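Local coordinates for putative transcriptional regulator protein, LacI family (Rhizobium etli, PDB 3MIZ) that probably acts as a DNA-binding transcriptional repressor of the LacI family, at residues A186-M191 against Y213-A218; Q37-A40 against G44-I47; C100-Q103 against P109-E112. One frame throughout, in Å; residues are numbered along the deposited sequence.

In the fold
The three contacts sample both halves of a periplasmic-binding-protein-like chain. Contact 1 is buried between two helices of the half built on strands 134-138 and 200-203, while contacts 2 and 3 lie in the half built on the parallel sheet of strand 15-20; the centres of contacts 1 and 2 are about 44 Å apart. Contact 1 is methyl packing with one bridging water; contact 2, partly exposed, joins a helix end to an edge strand and adds a capping backbone bond and two water bridges. Contact 3 is buried, with a long salt bridge and carbonyl-to-side-chain packing between strands that do not bond to each other. Contacts 1 and 2 both reach the second subunit, which contact 3 does not touch.

Contact 1: A186-M191 against Y213-A218; sequences AAATEM and YIAAMA
Helices 184-192 and 206-217, which precede and follow strand 200-203 in the periplasmic-binding-protein-like domain, meet here through Ala-188, Thr-189 and Ala-215. The approach is close: the CA atoms of Thr-189 and Ala-215 are 5.4 Å apart, a spacing that small residues permit. The methyl CB of Ala-215 points into the other helix, 3.8 Å from the methyl CB of Ala-188 and 3.7 Å from Thr-189 OG1. The hydroxyl stands beside the threonine's own backbone N (chi1 -68°), which turns it back along the helix to bond with the carbonyl of Phe-185. That leaves OG1 able to accept a second bond. A water donates to Thr-189 OG1 at 2.8 Å and to Ala-215 O at 2.7 Å, so one molecule bridges the two helices and gives the second helix's carbonyl a partner. Beneath the pair, Ala-188 rests on Ile-137 of strand 134-138. On the other helix, Ile-214 packs on Leu-242 of the second subunit and Met-217 on its Ala-218. Alanines make the close approach here; neighbouring helices side by side on one face of a central sheet are typical of the alpha/beta/alpha layering of the type I periplasmic-binding-protein fold.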
# COMPACT_ATOMS: atom_id res chain seq x y z
N ALA A 186 -20.71 8.24 -2.86
CA ALA A 186 -22.02 8.58 -3.40
C ALA A 186 -23.02 7.44 -3.23
O ALA A 186 -24.19 7.68 -2.93
CB ALA A 186 -21.91 8.95 -4.88
N ALA A 187 -22.56 6.21 -3.41
CA ALA A 187 -23.43 5.05 -3.26
C ALA A 187 -23.84 4.86 -1.80
O ALA A 187 -25.00 4.58 -1.52
CB ALA A 187 -22.73 3.80 -3.78
N ALA A 188 -22.89 5.02 -0.89
CA ALA A 188 -23.16 4.85 0.54
C ALA A 188 -24.09 5.95 1.04
O ALA A 188 -24.91 5.73 1.93
CB ALA A 188 -21.86 4.88 1.33
N THR A 189 -23.94 7.14 0.47
CA THR A 189 -24.78 8.26 0.88
C THR A 189 -26.23 7.99 0.48
O THR A 189 -27.15 8.17 1.29
CB THR A 189 -24.29 9.56 0.24
OG1 THR A 189 -23.01 9.91 0.80
CG2 THR A 189 -25.27 10.71 0.50
N GLU A 190 -26.44 7.54 -0.75
CA GLU A 190 -27.78 7.23 -1.24
C GLU A 190 -28.40 6.14 -0.37
O GLU A 190 -29.57 6.23 0.02
CB GLU A 190 -27.71 6.76 -2.69
CG GLU A 190 -29.06 6.49 -3.35
CD GLU A 190 -29.99 7.69 -3.31
OE1 GLU A 190 -29.54 8.81 -3.63
OE2 GLU A 190 -31.19 7.51 -2.98
N MSE A 191 -27.61 5.12 -0.06
CA MSE A 191 -28.05 3.99 0.74
C MSE A 191 -28.47 4.40 2.15
O MSE A 191 -29.45 3.89 2.70
CB MSE A 191 -26.91 2.97 0.83
CG MSE A 191 -27.25 1.69 1.56
SE MSE A 191 -25.73 0.48 1.59
CE MSE A 191 -25.76 -0.06 -0.27
N TYR A 213 -17.41 5.47 6.00
CA TYR A 213 -17.33 6.11 7.32
C TYR A 213 -17.65 7.59 7.13
O TYR A 213 -18.43 8.17 7.89
CB TYR A 213 -15.92 5.99 7.90
CG TYR A 213 -15.72 4.85 8.87
CD1 TYR A 213 -16.00 3.53 8.51
CD2 TYR A 213 -15.20 5.09 10.14
CE1 TYR A 213 -15.75 2.47 9.38
CE2 TYR A 213 -14.94 4.04 11.02
CZ TYR A 213 -15.22 2.74 10.64
OH TYR A 213 -14.94 1.70 11.50
N ILE A 214 -17.03 8.20 6.13
CA ILE A 214 -17.22 9.62 5.86
C ILE A 214 -18.66 9.90 5.42
O ILE A 214 -19.26 10.90 5.84
CB ILE A 214 -16.22 10.12 4.80
CG1 ILE A 214 -14.79 9.93 5.33
CG2 ILE A 214 -16.47 11.60 4.48
CD1 ILE A 214 -13.71 10.44 4.42
N ALA A 215 -19.21 9.02 4.60
CA ALA A 215 -20.59 9.18 4.15
C ALA A 215 -21.54 9.20 5.36
O ALA A 215 -22.42 10.05 5.46
CB ALA A 215 -20.96 8.05 3.20
N ALA A 216 -21.35 8.26 6.27
CA ALA A 216 -22.21 8.17 7.46
C ALA A 216 -22.06 9.38 8.38
O ALA A 216 -23.06 9.98 8.80
CB ALA A 216 -21.92 6.89 8.22
N MSE A 217 -20.82 9.74 8.71
CA MSE A 217 -20.57 10.88 9.59
C MSE A 217 -21.04 12.20 8.98
O MSE A 217 -21.48 13.10 9.70
CB MSE A 217 -19.08 10.96 9.94
CG MSE A 217 -18.58 9.76 10.71
SE MSE A 217 -16.69 9.84 11.09
CE MSE A 217 -16.77 10.92 12.71
N ALA A 218 -20.95 12.31 7.66
CA ALA A 218 -21.37 13.52 6.98
C ALA A 218 -22.88 13.71 7.09
O ALA A 218 -23.39 14.80 6.81
CB ALA A 218 -20.95 13.46 5.51
O HOH W 1 -22.93 11.38 3.15

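Contact 2: Q37-A40 against G44-I47; sequences QDWA and GKTI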
# COMPACT_ATOMS: atom_id res chain seq x y z
N GLN A 37 9.42 -13.86 2.38
CA GLN A 37 10.73 -13.37 2.80
C GLN A 37 11.08 -13.82 4.21
O GLN A 37 12.20 -14.30 4.45
CB GLN A 37 10.79 -11.84 2.68
CG GLN A 37 12.19 -11.25 2.82
CD GLN A 37 13.06 -11.50 1.60
OE1 GLN A 37 12.78 -11.00 0.51
NE2 GLN A 37 14.12 -12.28 1.78
N ASP A 38 10.15 -13.68 5.15
CA ASP A 38 10.40 -14.11 6.53
C ASP A 38 10.77 -15.58 6.58
O ASP A 38 11.72 -15.97 7.26
CB ASP A 38 9.17 -13.84 7.40
CG ASP A 38 9.10 -12.40 7.88
OD1 ASP A 38 9.92 -11.59 7.41
OD2 ASP A 38 8.23 -12.10 8.72
N TRP A 39 10.01 -16.42 5.86
CA TRP A 39 10.31 -17.84 5.83
C TRP A 39 11.69 -18.07 5.22
O TRP A 39 12.49 -18.86 5.72
CB TRP A 39 9.26 -18.59 5.00
CG TRP A 39 9.52 -20.06 4.96
CD1 TRP A 39 9.10 -20.99 5.86
CD2 TRP A 39 10.36 -20.76 4.03
NE1 TRP A 39 9.62 -22.22 5.55
CE2 TRP A 39 10.40 -22.11 4.43
CE3 TRP A 39 11.08 -20.36 2.89
CZ2 TRP A 39 11.14 -23.07 3.74
CZ3 TRP A 39 11.82 -21.32 2.21
CH2 TRP A 39 11.84 -22.66 2.64
N ALA A 40 11.98 -17.37 4.12
CA ALA A 40 13.26 -17.49 3.44
C ALA A 40 14.44 -17.17 4.35
O ALA A 40 15.47 -17.87 4.32
CB ALA A 40 13.28 -16.59 2.21
N GLY A 44 17.49 -20.04 5.15
CA GLY A 44 18.67 -19.82 4.33
C GLY A 44 18.53 -19.57 2.84
O GLY A 44 19.46 -19.84 2.09
N LYS A 45 17.38 -19.07 2.40
CA LYS A 45 17.22 -18.82 0.98
C LYS A 45 17.05 -17.36 0.63
O LYS A 45 16.65 -16.55 1.47
CB LYS A 45 16.06 -19.67 0.45
CG LYS A 45 16.42 -21.16 0.51
CD LYS A 45 15.22 -22.06 0.48
CE LYS A 45 15.57 -23.42 1.07
NZ LYS A 45 16.74 -24.08 0.42
N THR A 46 17.39 -17.02 -0.60
CA THR A 46 17.28 -15.66 -1.09
C THR A 46 16.07 -15.61 -2.01
O THR A 46 15.70 -16.61 -2.62
CB THR A 46 18.53 -15.24 -1.85
OG1 THR A 46 18.81 -16.21 -2.87
CG2 THR A 46 19.72 -15.18 -0.90
N ILE A 47 15.47 -14.43 -2.11
CA ILE A 47 14.27 -14.24 -2.92
C ILE A 47 14.48 -13.15 -3.96
O ILE A 47 14.96 -12.06 -3.64
CB ILE A 47 13.06 -13.83 -2.01
CG1 ILE A 47 12.80 -14.91 -0.95
CG2 ILE A 47 11.82 -13.60 -2.86
CD1 ILE A 47 12.43 -16.28 -1.51
O HOH W 2 14.80 -10.57 -1.54
O HOH W 3 16.28 -12.56 -0.17
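Gln-37 sends CG anti to its backbone N (chi1 -168°) and then bends at chi2 (73°), which swings its amide round to the flank of Ile-47, where Gln-37 OE1 lies 3.8 Å from Ile-47 CB. Each end of the amide then reaches the Ile-47 backbone through a water. One water donates to Gln-37 OE1 at 2.9 Å and to Ile-47 O at 2.6 Å; the other accepts from Gln-37 NE2 at 2.9 Å and from Ile-47 N at 2.8 Å. The two waters, held by the amide, thus give both backbone polar groups of this residue a partner, on an edge strand of the parallel sheet within this chain. Helix 30-42 and strand 46-51 are the second and third elements of a beta-alpha-beta unit begun by strand 15-20, and the turn between them carries the signature of a Schellman motif: Gly-44 has positive phi, and Lys-45 N bonds back to Ala-40 O at 3.0 Å. This 6-to-1 bond is nearly straight at the hydrogen (162°), although the donor stands tilted out of the carbonyl plane. The turn brings the strand back alongside the helix, so that Ala-40 CB is 3.6 Å from Ile-47 CG1. The lysine chain runs alongside the indole, its aliphatic part following the outer ring at an oblique angle, with Lys-45 CD 3.9 Å from Trp-39 CZ3. The indole also touches Ala-261 and Asn-265 of helix 253-268, while Lys-45 NZ makes a weak hydrogen bond to Asn-14 OD1.

Contact 3: C100-Q103 against P109-E112; sequences CRPQ and PSIE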
# COMPACT_ATOMS: atom_id res chain seq x y z
N CYS A 100 -3.95 -17.63 -6.02
CA CYS A 100 -4.52 -17.92 -7.31
C CYS A 100 -4.60 -19.43 -7.51
O CYS A 100 -4.00 -20.21 -6.77
CB CYS A 100 -3.68 -17.27 -8.42
SG CYS A 100 -1.90 -17.69 -8.39
N ARG A 101 -5.37 -19.83 -8.52
CA ARG A 101 -5.56 -21.23 -8.84
C ARG A 101 -5.42 -21.40 -10.36
O ARG A 101 -5.81 -20.52 -11.13
CB ARG A 101 -6.96 -21.66 -8.39
CG ARG A 101 -7.63 -22.72 -9.24
CD ARG A 101 -9.09 -22.84 -8.85
NE ARG A 101 -9.63 -21.54 -8.47
CZ ARG A 101 -10.87 -21.30 -8.08
NH1 ARG A 101 -11.76 -22.29 -8.01
NH2 ARG A 101 -11.23 -20.07 -7.72
N PRO A 102 -4.85 -22.53 -10.80
CA PRO A 102 -4.69 -22.75 -12.24
C PRO A 102 -6.04 -22.97 -12.92
O PRO A 102 -6.98 -23.46 -12.30
CB PRO A 102 -3.82 -24.00 -12.30
CG PRO A 102 -4.26 -24.77 -11.08
CD PRO A 102 -4.35 -23.68 -10.02
N GLN A 103 -6.12 -22.59 -14.19
CA GLN A 103 -7.35 -22.78 -14.96
C GLN A 103 -7.43 -24.27 -15.27
O GLN A 103 -8.51 -24.87 -15.27
CB GLN A 103 -7.31 -21.97 -16.25
CG GLN A 103 -8.58 -22.05 -17.08
CD GLN A 103 -9.81 -21.69 -16.28
OE1 GLN A 103 -10.23 -22.43 -15.38
NE2 GLN A 103 -10.40 -20.53 -16.58
N PRO A 109 0.36 -27.03 -7.69
CA PRO A 109 -0.23 -26.90 -6.36
C PRO A 109 -0.57 -25.43 -6.14
O PRO A 109 0.09 -24.54 -6.69
CB PRO A 109 0.87 -27.39 -5.43
CG PRO A 109 2.12 -27.15 -6.21
CD PRO A 109 1.74 -27.55 -7.60
N SER A 110 -1.61 -25.17 -5.35
CA SER A 110 -2.01 -23.79 -5.11
C SER A 110 -2.58 -23.62 -3.72
O SER A 110 -3.16 -24.54 -3.15
CB SER A 110 -3.03 -23.35 -6.15
OG SER A 110 -4.20 -24.14 -6.08
N ILE A 111 -2.41 -22.42 -3.18
CA ILE A 111 -2.93 -22.10 -1.87
C ILE A 111 -3.56 -20.71 -1.96
O ILE A 111 -2.92 -19.76 -2.42
CB ILE A 111 -1.81 -22.20 -0.81
CG1 ILE A 111 -2.39 -22.04 0.60
CG2 ILE A 111 -0.72 -21.17 -1.10
CD1 ILE A 111 -1.44 -22.48 1.72
N GLU A 112 -4.82 -20.62 -1.56
CA GLU A 112 -5.59 -19.37 -1.63
C GLU A 112 -6.35 -19.10 -0.34
O GLU A 112 -6.56 -19.99 0.48
CB GLU A 112 -6.65 -19.47 -2.72
CG GLU A 112 -6.17 -19.76 -4.13
CD GLU A 112 -7.33 -20.17 -5.00
OE1 GLU A 112 -7.75 -21.35 -4.92
OE2 GLU A 112 -7.85 -19.32 -5.75
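The backbones of Cys-100 and Arg-101 pass close to strand 110-113, with CA atoms 6.0 Å apart for Cys-100 and Glu-112 and 5.8 Å for Arg-101 and Ser-110, yet they do not pair as one sheet. The short, weakly bonded strand 100-101 pairs through Arg-101 with Arg-82 and Val-84, whereas Ser-110 bonds to Arg-278 of strand 277-285, and Pro-109 and Ile-111 to Met-97 of strand 95-97. As in other LacI-type proteins, strand 110-113 probably leads into a crossover between the two halves of the periplasmic-binding-protein-like fold. In Glu-112 a chi1 of -58° sets CG opposite the carbonyl carbon, and the nearly straight chain beyond (chi2 165°) carries the carboxylate across to Arg-101. Glu-112 OE1 sits over one face of the guanidinium and 3.6 Å from Arg-101 CB, and the two flat groups are turned 62° apart. The pairing is a long salt bridge, Arg-101 NE to Glu-112 OE2 at 3.9 Å, acting by charge alone, because no N-H points at the oxygen. The stronger partner of OE2 is Arg-81, through its NE. With an alanine in place of Glu-112, the two arginines would probably be left without their shared counter-charge. The carbonyl of Cys-100 is buried without a polar partner: its O has Glu-112 CG at 3.4 Å and Ser-110 CB at 3.3 Å. Beside it, Pro-102 CD lies 4.0 Å from Ser-110 OG.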